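Local coordinates for protein endo-1,4-beta-xylanase (PDB 1H12) that hydrolyses internal beta-1,4 linkages of xylan as a cold-adapted family 8 glycoside hydrolase, and may also act on related beta-glucans, at residues I64-P69 and D377-Y381; F368-P374 and Y386-M390; R76-W82 and Y380-S384. All coordinates share one frame; numbering follows the deposited sequence. Where two conformers were deposited one is given.

Interaction 1: I64-P69 and D377-Y381. With XYP (beta-D-xylopyranose), chain B.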
loop_
_atom_site.group_PDB
_atom_site.type_symbol
_atom_site.label_atom_id
_atom_site.label_comp_id
_atom_site.label_asym_id
_atom_site.label_seq_id
_atom_site.Cartn_x
_atom_site.Cartn_y
_atom_site.Cartn_z
ATOM N N ILE A 64 -1.415 -14.280 -3.914
ATOM C CA ILE A 64 -2.597 -13.508 -3.545
ATOM C C ILE A 64 -3.398 -13.376 -4.829
ATOM O O ILE A 64 -2.957 -12.844 -5.840
ATOM C CB ILE A 64 -2.222 -12.163 -2.943
ATOM C CG1 ILE A 64 -1.451 -12.327 -1.624
ATOM C CG2 ILE A 64 -3.469 -11.293 -2.738
ATOM C CD1 ILE A 64 -2.159 -13.100 -0.532
ATOM N N LYS A 65 -4.626 -13.909 -4.797
ATOM C CA LYS A 65 -5.490 -13.950 -5.951
ATOM C C LYS A 65 -6.306 -12.680 -6.073
ATOM O O LYS A 65 -7.130 -12.364 -5.203
ATOM C CB LYS A 65 -6.414 -15.171 -5.873
ATOM C CG LYS A 65 -7.251 -15.355 -7.145
ATOM C CD LYS A 65 -8.214 -16.546 -7.078
ATOM C CE LYS A 65 -7.524 -17.845 -6.994
ATOM N NZ LYS A 65 -8.568 -19.007 -7.127
ATOM N N ALA A 66 -6.126 -11.962 -7.177
ATOM C CA ALA A 66 -6.908 -10.778 -7.467
ATOM C C ALA A 66 -8.183 -11.203 -8.188
ATOM O O ALA A 66 -8.340 -11.159 -9.388
ATOM C CB ALA A 66 -6.096 -9.755 -8.296
ATOM N N ILE A 67 -9.113 -11.666 -7.380
ATOM C CA ILE A 67 -10.423 -12.111 -7.832
ATOM C C ILE A 67 -11.068 -10.985 -8.574
ATOM O O ILE A 67 -11.033 -9.833 -8.158
ATOM C CB ILE A 67 -11.253 -12.549 -6.632
ATOM C CG1 ILE A 67 -10.585 -13.808 -6.005
ATOM C CG2 ILE A 67 -12.674 -12.837 -7.019
ATOM C CD1 ILE A 67 -11.067 -14.165 -4.664
ATOM N N ASN A 68 -11.621 -11.320 -9.735
ATOM C CA ASN A 68 -12.137 -10.286 -10.614
ATOM C C ASN A 68 -13.239 -10.840 -11.471
ATOM O O ASN A 68 -12.998 -11.566 -12.469
ATOM C CB ASN A 68 -11.019 -9.783 -11.502
ATOM C CG ASN A 68 -11.415 -8.540 -12.281
ATOM O OD1 ASN A 68 -12.631 -8.355 -12.629
ATOM N ND2 ASN A 68 -10.453 -7.629 -12.486
ATOM N N PRO A 69 -14.443 -10.485 -11.074
ATOM C CA PRO A 69 -15.675 -10.945 -11.743
ATOM C C PRO A 69 -15.856 -10.360 -13.122
ATOM O O PRO A 69 -16.440 -10.977 -13.982
ATOM C CB PRO A 69 -16.812 -10.376 -10.841
ATOM C CG PRO A 69 -16.256 -9.456 -9.955
ATOM C CD PRO A 69 -14.743 -9.595 -9.962
ATOM N N ASP A 377 -16.896 -11.254 -4.270
ATOM C CA ASP A 377 -16.164 -11.069 -5.509
ATOM C C ASP A 377 -15.245 -9.875 -5.509
ATOM O O ASP A 377 -14.362 -9.805 -6.390
ATOM C CB ASP A 377 -17.159 -10.880 -6.684
ATOM C CG ASP A 377 -17.924 -12.123 -7.036
ATOM O OD1 ASP A 377 -17.494 -13.266 -6.711
ATOM O OD2 ASP A 377 -18.937 -11.974 -7.771
ATOM N N TYR A 378 -15.425 -8.919 -4.599
ATOM C CA TYR A 378 -14.614 -7.734 -4.560
ATOM C C TYR A 378 -13.609 -7.750 -3.416
ATOM O O TYR A 378 -13.015 -6.720 -3.078
ATOM C CB TYR A 378 -15.492 -6.454 -4.544
ATOM C CG TYR A 378 -16.251 -6.275 -5.829
ATOM C CD1 TYR A 378 -15.631 -5.815 -6.956
ATOM C CD2 TYR A 378 -17.564 -6.664 -5.918
ATOM C CE1 TYR A 378 -16.359 -5.670 -8.204
ATOM C CE2 TYR A 378 -18.301 -6.502 -7.143
ATOM C CZ TYR A 378 -17.668 -6.019 -8.234
ATOM O OH TYR A 378 -18.373 -5.887 -9.439
ATOM N N ARG A 379 -13.372 -8.931 -2.829
ATOM C CA ARG A 379 -12.559 -9.001 -1.663
ATOM C C ARG A 379 -11.070 -8.804 -1.885
ATOM O O ARG A 379 -10.346 -8.618 -0.907
ATOM C CB ARG A 379 -12.815 -10.279 -0.868
ATOM C CG ARG A 379 -12.283 -11.536 -1.521
ATOM C CD ARG A 379 -12.572 -12.729 -0.657
ATOM N NE ARG A 379 -12.049 -13.993 -1.105
ATOM C CZ ARG A 379 -12.681 -14.825 -1.892
ATOM N NH1 ARG A 379 -13.849 -14.453 -2.490
ATOM N NH2 ARG A 379 -12.180 -16.013 -2.085
ATOM N N TYR A 380 -10.557 -8.900 -3.110
ATOM C CA TYR A 380 -9.106 -8.695 -3.273
ATOM C C TYR A 380 -8.672 -7.361 -2.777
ATOM O O TYR A 380 -7.791 -7.234 -1.952
ATOM C CB TYR A 380 -8.692 -8.913 -4.734
ATOM C CG TYR A 380 -7.323 -8.298 -5.024
ATOM C CD1 TYR A 380 -6.164 -8.914 -4.660
ATOM C CD2 TYR A 380 -7.239 -7.088 -5.689
ATOM C CE1 TYR A 380 -4.931 -8.330 -4.901
ATOM C CE2 TYR A 380 -5.996 -6.485 -5.942
ATOM C CZ TYR A 380 -4.841 -7.119 -5.518
ATOM O OH TYR A 380 -3.593 -6.551 -5.745
ATOM N N TYR A 381 -9.240 -6.303 -3.317
ATOM C CA TYR A 381 -8.674 -5.016 -2.957
ATOM C C TYR A 381 -9.195 -4.599 -1.583
ATOM O O TYR A 381 -8.378 -4.148 -0.698
ATOM C CB TYR A 381 -8.856 -3.979 -4.006
ATOM C CG TYR A 381 -8.170 -2.636 -3.769
ATOM C CD1 TYR A 381 -6.860 -2.533 -3.429
ATOM C CD2 TYR A 381 -8.846 -1.428 -3.890
ATOM C CE1 TYR A 381 -6.270 -1.326 -3.150
ATOM C CE2 TYR A 381 -8.267 -0.256 -3.746
ATOM C CZ TYR A 381 -6.929 -0.177 -3.322
ATOM O OH TYR A 381 -6.290 1.017 -3.033
HETATM O O1 XYP B . -18.786 -5.562 -1.556
HETATM C C1 XYP B . -18.715 -4.423 -2.433
HETATM C C2 XYP B . -17.455 -3.752 -2.237
HETATM C C3 XYP B . -17.238 -2.573 -3.111
HETATM C C4 XYP B . -17.769 -2.856 -4.525
HETATM C C5 XYP B . -19.135 -3.518 -4.498
HETATM O O2 XYP B . -17.188 -3.381 -0.882
HETATM O O3 XYP B . -15.874 -2.156 -3.088
HETATM O O4 XYP B . -17.749 -1.724 -5.354
HETATM O O5 XYP B . -19.068 -4.682 -3.666
HETATM O O HOH W 1 -11.822 -9.062 -5.723
#
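Ala66 sets its methyl squarely on the Tyr380 ring: CB lies 3.6 Å from the ring centroid and only 7° off the normal, a centred CH-pi contact. Ile64 closes in on the same ring from its rim, CG2 in the ring plane and 3.9 Å from CE1, so one face and one edge are both packed. Ala66 is the centre of an inverse gamma turn, which bends the chain out of the strand and brings Ile67 over Arg379. There Ile67 CD1 sits above the middle of the guanidinium, 3.3 Å from Arg379 CZ. Arg379 CG lies between the backbone N and the carbonyl carbon (chi1 72°), and the chain then runs extended beneath the isoleucine; Gln48 O accepts from Arg379 NE and Gly376 O from Arg379 NH1. No direct hydrogen bond joins the segments. Water 1 does so instead, donating to Ile67 O and to Asp377 O (2.7 Å each) and accepting from Tyr380 N. The far end is looser and solvent-exposed: Pro69 CG stays 4.1 Å from Tyr378 CZ, on the face opposite the bound xylose, whose O5 comes within 3.4 Å of Tyr378 CD2. The contact thus lays the end of strand 58-66, paired with strand 74-76 through Ala66 and Asp74, against the start of helix 379-392, with helix 77-89 reaching Tyr380 and Ile64.

Interaction 2: F368-P374 and Y386-M390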
loop_
_atom_site.group_PDB
_atom_site.type_symbol
_atom_site.label_atom_id
_atom_site.label_comp_id
_atom_site.label_asym_id
_atom_site.label_seq_id
_atom_site.Cartn_x
_atom_site.Cartn_y
_atom_site.Cartn_z
ATOM N N PHE A 368 -14.971 1.448 10.377
ATOM C CA PHE A 368 -14.043 0.358 10.026
ATOM C C PHE A 368 -14.167 -0.836 10.980
ATOM O O PHE A 368 -14.252 -1.966 10.553
ATOM C CB PHE A 368 -12.612 0.884 10.024
ATOM C CG PHE A 368 -11.557 -0.177 9.992
ATOM C CD1 PHE A 368 -11.317 -0.953 8.867
ATOM C CD2 PHE A 368 -10.803 -0.440 11.091
ATOM C CE1 PHE A 368 -10.398 -1.940 8.807
ATOM C CE2 PHE A 368 -9.859 -1.461 11.062
ATOM C CZ PHE A 368 -9.650 -2.195 9.925
ATOM N N TRP A 369 -14.175 -0.569 12.267
ATOM C CA TRP A 369 -14.119 -1.616 13.258
ATOM C C TRP A 369 -15.410 -2.442 13.304
ATOM O O TRP A 369 -15.371 -3.623 13.699
ATOM C CB TRP A 369 -13.831 -1.025 14.642
ATOM C CG TRP A 369 -13.341 -2.012 15.677
ATOM C CD1 TRP A 369 -14.039 -2.533 16.700
ATOM C CD2 TRP A 369 -12.059 -2.608 15.716
ATOM N NE1 TRP A 369 -13.248 -3.405 17.400
ATOM C CE2 TRP A 369 -12.037 -3.481 16.806
ATOM C CE3 TRP A 369 -10.915 -2.509 14.904
ATOM C CZ2 TRP A 369 -10.928 -4.163 17.179
ATOM C CZ3 TRP A 369 -9.809 -3.192 15.257
ATOM C CH2 TRP A 369 -9.815 -4.063 16.376
ATOM N N SER A 370 -16.515 -1.870 12.864
ATOM C CA SER A 370 -17.764 -2.598 12.842
ATOM C C SER A 370 -17.920 -3.488 11.649
ATOM O O SER A 370 -18.829 -4.310 11.604
ATOM C CB SER A 370 -18.920 -1.612 12.893
ATOM O OG SER A 370 -19.014 -0.907 11.673
ATOM N N LEU A 371 -17.022 -3.404 10.670
ATOM C CA LEU A 371 -17.150 -4.220 9.474
ATOM C C LEU A 371 -16.851 -5.678 9.737
ATOM O O LEU A 371 -16.008 -5.998 10.557
ATOM C CB LEU A 371 -16.095 -3.790 8.445
ATOM C CG LEU A 371 -16.278 -2.356 7.892
ATOM C CD1 LEU A 371 -15.033 -2.017 7.088
ATOM C CD2 LEU A 371 -17.540 -2.249 7.044
ATOM N N SER A 372 -17.519 -6.535 8.975
ATOM C CA SER A 372 -16.984 -7.896 8.885
ATOM C C SER A 372 -15.864 -7.919 7.826
ATOM O O SER A 372 -15.821 -7.133 6.869
ATOM C CB SER A 372 -18.130 -8.789 8.346
ATOM O OG SER A 372 -19.248 -8.886 9.217
ATOM N N GLN A 373 -14.997 -8.910 7.955
ATOM C CA GLN A 373 -13.884 -9.047 7.027
ATOM C C GLN A 373 -14.423 -9.261 5.627
ATOM O O GLN A 373 -15.375 -10.016 5.464
ATOM C CB GLN A 373 -13.005 -10.220 7.471
ATOM C CG GLN A 373 -11.788 -10.400 6.610
ATOM C CD GLN A 373 -10.804 -11.384 7.153
ATOM O OE1 GLN A 373 -11.101 -12.074 8.160
ATOM N NE2 GLN A 373 -9.610 -11.449 6.573
ATOM N N PRO A 374 -13.822 -8.658 4.614
ATOM C CA PRO A 374 -14.344 -8.816 3.260
ATOM C C PRO A 374 -14.470 -10.232 2.756
ATOM O O PRO A 374 -13.581 -11.087 2.967
ATOM C CB PRO A 374 -13.357 -8.014 2.410
ATOM C CG PRO A 374 -12.941 -6.945 3.317
ATOM C CD PRO A 374 -12.770 -7.626 4.680
ATOM N N TYR A 386 -7.979 -4.144 4.142
ATOM C CA TYR A 386 -8.513 -4.456 5.457
ATOM C C TYR A 386 -7.425 -5.108 6.334
ATOM O O TYR A 386 -7.243 -4.746 7.497
ATOM C CB TYR A 386 -9.729 -5.376 5.275
ATOM C CG TYR A 386 -10.449 -5.704 6.580
ATOM C CD1 TYR A 386 -10.121 -6.803 7.326
ATOM C CD2 TYR A 386 -11.458 -4.891 7.073
ATOM C CE1 TYR A 386 -10.746 -7.129 8.511
ATOM C CE2 TYR A 386 -12.094 -5.196 8.266
ATOM C CZ TYR A 386 -11.729 -6.308 8.985
ATOM O OH TYR A 386 -12.357 -6.638 10.155
ATOM N N MET A 387 -6.688 -6.049 5.761
ATOM C CA MET A 387 -5.586 -6.709 6.481
ATOM C C MET A 387 -4.524 -5.714 6.887
ATOM O O MET A 387 -4.112 -5.674 8.048
ATOM C CB MET A 387 -5.002 -7.820 5.576
ATOM C CG MET A 387 -3.846 -8.574 6.183
ATOM S SD MET A 387 -4.250 -9.773 7.458
ATOM C CE MET A 387 -3.946 -8.875 9.007
ATOM N N LEU A 388 -4.062 -4.884 5.951
ATOM C CA LEU A 388 -3.046 -3.898 6.299
ATOM C C LEU A 388 -3.535 -2.948 7.387
ATOM O O LEU A 388 -2.795 -2.657 8.328
ATOM C CB LEU A 388 -2.622 -3.108 5.054
ATOM C CG LEU A 388 -1.861 -3.886 4.006
ATOM C CD1 LEU A 388 -1.671 -2.996 2.783
ATOM C CD2 LEU A 388 -0.532 -4.350 4.505
ATOM N N ALA A 389 -4.768 -2.488 7.269
ATOM C CA ALA A 389 -5.295 -1.554 8.250
ATOM C C ALA A 389 -5.379 -2.206 9.656
ATOM O O ALA A 389 -5.108 -1.564 10.658
ATOM C CB ALA A 389 -6.651 -1.077 7.834
ATOM N N MET A 390 -5.790 -3.482 9.703
ATOM C CA MET A 390 -5.844 -4.165 10.966
ATOM C C MET A 390 -4.502 -4.148 11.669
ATOM O O MET A 390 -4.443 -3.997 12.902
ATOM C CB MET A 390 -6.371 -5.603 10.817
ATOM C CG MET A 390 -7.875 -5.725 10.748
ATOM S SD MET A 390 -8.735 -5.054 12.182
ATOM C CE MET A 390 -8.004 -5.774 13.185
HETATM O O HOH W 2 -13.787 -4.659 11.284
#
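Tyr386 is the large bump here, its ring pushed into the hollow formed by Phe368 and the extended loop Leu371-Pro374. With CG anti to the backbone N (chi1 -176°), the ring lies beneath this loop: Pro374 CD, 3.6 Å from Tyr386 CG, and Gln373 CA both rest on one face as CH-pi partners, toward the rim. Phe368 meets the ring obliquely, planes at 48°, with CE1 3.6 Å from Tyr386 CD2. The elements joined are consecutive helices, 358-369 and 379-392, of the (alpha/alpha)6 barrel known for family 8, and the loop is part of the connection between them. Next along the second helix, Ala389 CB fits against Phe368 CZ at 3.8 Å. Met390 SD, its chain bent at chi2 and chi3, lodges between Phe368 CZ and Trp369 CZ3, 3.8 Å from each, giving two oblique Met-aromatic contacts. Water 2 lies in the tyrosine ring plane at its edge, hydrogen-bonded to Tyr386 OH at 2.7 Å and close to the carbonyls of Phe368 and Leu371. Replacing Tyr386 by an alanine is likely to open a gap under Pro374 and Gln373 and leave water 2 without its hydroxyl mate. Beside the ring, the Gln373 amide is held by Thr36 and Asn39 of helix 29-40.

Interaction 3: R76-W82 and Y380-S384. With XYP (beta-D-xylopyranose), chain B.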
loop_
_atom_site.group_PDB
_atom_site.type_symbol
_atom_site.label_atom_id
_atom_site.label_comp_id
_atom_site.label_asym_id
_atom_site.label_seq_id
_atom_site.Cartn_x
_atom_site.Cartn_y
_atom_site.Cartn_z
ATOM N N ARG A 76 -1.534 -9.986 -9.008
ATOM C CA ARG A 76 -0.929 -8.660 -9.066
ATOM C C ARG A 76 0.229 -8.535 -8.086
ATOM O O ARG A 76 0.251 -9.103 -6.993
ATOM C CB ARG A 76 -2.003 -7.609 -8.791
ATOM C CG ARG A 76 -3.069 -7.608 -9.868
ATOM C CD ARG A 76 -4.211 -6.659 -9.675
ATOM N NE ARG A 76 -5.181 -6.912 -10.738
ATOM C CZ ARG A 76 -5.913 -6.008 -11.343
ATOM N NH1 ARG A 76 -5.934 -4.728 -10.943
ATOM N NH2 ARG A 76 -6.695 -6.422 -12.338
ATOM N N THR A 77 1.209 -7.731 -8.444
ATOM C CA THR A 77 2.346 -7.471 -7.590
ATOM C C THR A 77 1.972 -6.696 -6.335
ATOM O O THR A 77 2.551 -6.961 -5.268
ATOM C CB THR A 77 3.513 -6.798 -8.313
ATOM O OG1 THR A 77 3.015 -5.629 -8.983
ATOM C CG2 THR A 77 4.160 -7.743 -9.273
ATOM N N GLU A 78 1.041 -5.754 -6.416
ATOM C CA GLU A 78 0.609 -5.047 -5.227
ATOM C C GLU A 78 0.090 -6.027 -4.182
ATOM O O GLU A 78 0.562 -6.076 -3.054
ATOM C CB GLU A 78 -0.410 -3.979 -5.580
ATOM C CG GLU A 78 0.264 -2.728 -6.134
ATOM C CD GLU A 78 -0.703 -1.697 -6.727
ATOM O OE1 GLU A 78 -1.907 -1.987 -6.858
ATOM O OE2 GLU A 78 -0.238 -0.570 -7.081
ATOM N N GLY A 79 -0.876 -6.850 -4.573
ATOM C CA GLY A 79 -1.450 -7.769 -3.596
ATOM C C GLY A 79 -0.443 -8.742 -3.023
ATOM O O GLY A 79 -0.483 -9.071 -1.842
ATOM N N GLN A 80 0.459 -9.231 -3.878
ATOM C CA GLN A 80 1.508 -10.172 -3.467
ATOM C C GLN A 80 2.388 -9.532 -2.389
ATOM O O GLN A 80 2.676 -10.137 -1.347
ATOM C CB GLN A 80 2.310 -10.598 -4.666
ATOM C CG GLN A 80 3.182 -11.842 -4.443
ATOM C CD GLN A 80 2.326 -13.147 -4.555
ATOM O OE1 GLN A 80 3.044 -14.232 -4.392
ATOM N NE2 GLN A 80 1.162 -13.091 -4.696
ATOM N N SER A 81 2.846 -8.296 -2.669
ATOM C CA SER A 81 3.736 -7.598 -1.780
ATOM C C SER A 81 3.064 -7.181 -0.482
ATOM O O SER A 81 3.684 -7.211 0.595
ATOM C CB SER A 81 4.331 -6.392 -2.519
ATOM O OG SER A 81 3.391 -5.335 -2.683
ATOM N N TRP A 82 1.797 -6.823 -0.545
ATOM C CA TRP A 82 1.006 -6.510 0.631
ATOM C C TRP A 82 0.847 -7.741 1.490
ATOM O O TRP A 82 0.952 -7.673 2.737
ATOM C CB TRP A 82 -0.343 -5.907 0.255
ATOM C CG TRP A 82 -0.277 -4.594 -0.439
ATOM C CD1 TRP A 82 0.723 -3.674 -0.368
ATOM C CD2 TRP A 82 -1.251 -4.045 -1.331
ATOM N NE1 TRP A 82 0.416 -2.590 -1.158
ATOM C CE2 TRP A 82 -0.773 -2.785 -1.755
ATOM C CE3 TRP A 82 -2.461 -4.501 -1.862
ATOM C CZ2 TRP A 82 -1.460 -1.986 -2.650
ATOM C CZ3 TRP A 82 -3.141 -3.719 -2.754
ATOM C CH2 TRP A 82 -2.649 -2.465 -3.124
ATOM N N TYR A 380 -10.557 -8.900 -3.110
ATOM C CA TYR A 380 -9.106 -8.695 -3.273
ATOM C C TYR A 380 -8.672 -7.361 -2.777
ATOM O O TYR A 380 -7.791 -7.234 -1.952
ATOM C CB TYR A 380 -8.692 -8.913 -4.734
ATOM C CG TYR A 380 -7.323 -8.298 -5.024
ATOM C CD1 TYR A 380 -6.164 -8.914 -4.660
ATOM C CD2 TYR A 380 -7.239 -7.088 -5.689
ATOM C CE1 TYR A 380 -4.931 -8.330 -4.901
ATOM C CE2 TYR A 380 -5.996 -6.485 -5.942
ATOM C CZ TYR A 380 -4.841 -7.119 -5.518
ATOM O OH TYR A 380 -3.593 -6.551 -5.745
ATOM N N TYR A 381 -9.240 -6.303 -3.317
ATOM C CA TYR A 381 -8.674 -5.016 -2.957
ATOM C C TYR A 381 -9.195 -4.599 -1.583
ATOM O O TYR A 381 -8.378 -4.148 -0.698
ATOM C CB TYR A 381 -8.856 -3.979 -4.006
ATOM C CG TYR A 381 -8.170 -2.636 -3.769
ATOM C CD1 TYR A 381 -6.860 -2.533 -3.429
ATOM C CD2 TYR A 381 -8.846 -1.428 -3.890
ATOM C CE1 TYR A 381 -6.270 -1.326 -3.150
ATOM C CE2 TYR A 381 -8.267 -0.256 -3.746
ATOM C CZ TYR A 381 -6.929 -0.177 -3.322
ATOM O OH TYR A 381 -6.290 1.017 -3.033
ATOM N N ASN A 382 -10.498 -4.824 -1.331
ATOM C CA ASN A 382 -11.049 -4.545 -0.006
ATOM C C ASN A 382 -10.368 -5.325 1.097
ATOM O O ASN A 382 -10.040 -4.773 2.142
ATOM C CB ASN A 382 -12.548 -4.785 0.008
ATOM C CG ASN A 382 -13.318 -3.719 -0.794
ATOM O OD1 ASN A 382 -14.209 -4.099 -1.632
ATOM N ND2 ASN A 382 -13.069 -2.514 -0.570
ATOM N N GLY A 383 -10.162 -6.614 0.884
ATOM C CA GLY A 383 -9.592 -7.485 1.869
ATOM C C GLY A 383 -8.100 -7.253 2.079
ATOM O O GLY A 383 -7.612 -7.366 3.204
ATOM N N SER A 384 -7.369 -6.916 1.015
ATOM C CA SER A 384 -5.957 -6.642 1.176
ATOM C C SER A 384 -5.746 -5.394 2.045
ATOM O O SER A 384 -4.884 -5.365 2.925
ATOM C CB SER A 384 -5.311 -6.438 -0.171
ATOM O OG SER A 384 -5.227 -7.616 -0.945
HETATM O O1 XYP B . -18.786 -5.562 -1.556
HETATM C C1 XYP B . -18.715 -4.423 -2.433
HETATM C C2 XYP B . -17.455 -3.752 -2.237
HETATM C C3 XYP B . -17.238 -2.573 -3.111
HETATM C C4 XYP B . -17.769 -2.856 -4.525
HETATM C C5 XYP B . -19.135 -3.518 -4.498
HETATM O O2 XYP B . -17.188 -3.381 -0.882
HETATM O O3 XYP B . -15.874 -2.156 -3.088
HETATM O O4 XYP B . -17.749 -1.724 -5.354
HETATM O O5 XYP B . -19.068 -4.682 -3.666
HETATM O O HOH W 3 -3.777 -4.033 -6.618
HETATM O O HOH W 4 -2.702 -8.572 -0.050
#
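Tyr380 reaches Gly79 because its CG stands anti to the backbone N (chi1 162°), directing the ring across to the neighbouring helix, while Trp82, with CG anti to its carbonyl carbon (chi1 -64°), leans the indole back toward Tyr381 and Ser384. The phenol arrives edge-on at Gly79 CA, and its OH stops 3.0 Å from Gly79 N in the first turn of helix 77-89. Glycine suits this spot: a beta carbon on Gly79 would lie 2.4 Å from Tyr380 CE1, a clash. Arg76 CB lies 3.6 Å from Tyr380 OH, the arginine running on extended to a salt bridge with Asp74. Water 3, in the phenol plane, is hydrogen-bonded to Tyr380 OH (2.7 Å) and donates to Glu78 OE1 (2.8 Å), a carboxylate whose other oxygen, OE2, is salt-bridged to Arg284 and also lies close to Asp144 OD1. Beyond the phenol, Trp82 CH2 meets the edge of the Tyr381 ring, 3.8 Å from CE1; Phe280 O and Arg284 hold the hydroxyl of that tyrosine. Ser384 presents CB to Trp82 and donates OG to Tyr380 O at 2.8 Å. Water 4 donates to both Ser384 OG and Gly79 O, bridging the two helices. Their axes stay 10.8 Å apart at 25°, a wide spacing filled by Tyr380 and Trp82. Two such helices running the same way side by side are consistent with inner helices of the (alpha/alpha)6 barrel, and Asn382, on the side turned away from helix 77-89, lines the xylose pocket.

In the fold
From the N terminus, strand 58-66 supplies residues 64-69 and, after a loop and strand 74-76, residues 76-82 enter helix 77-89. Some 300 residues follow before the chain returns to meet both with one helix, 379-392, so interactions 1 and 3 close two long loops that end on the same stretch and share Tyr380 and Tyr381. Interaction 2 is local: it closes the short loop between helix 358-369 and helix 379-392. Because 368-374 precede 377-381 and 386-390 follow 380-384, interaction 2 crosses the other two. Together they tie helix 379-392 to the five-stranded sheet, to an early helix and to its immediate predecessor, bringing early and late parts of the chain together near the sugar pocket.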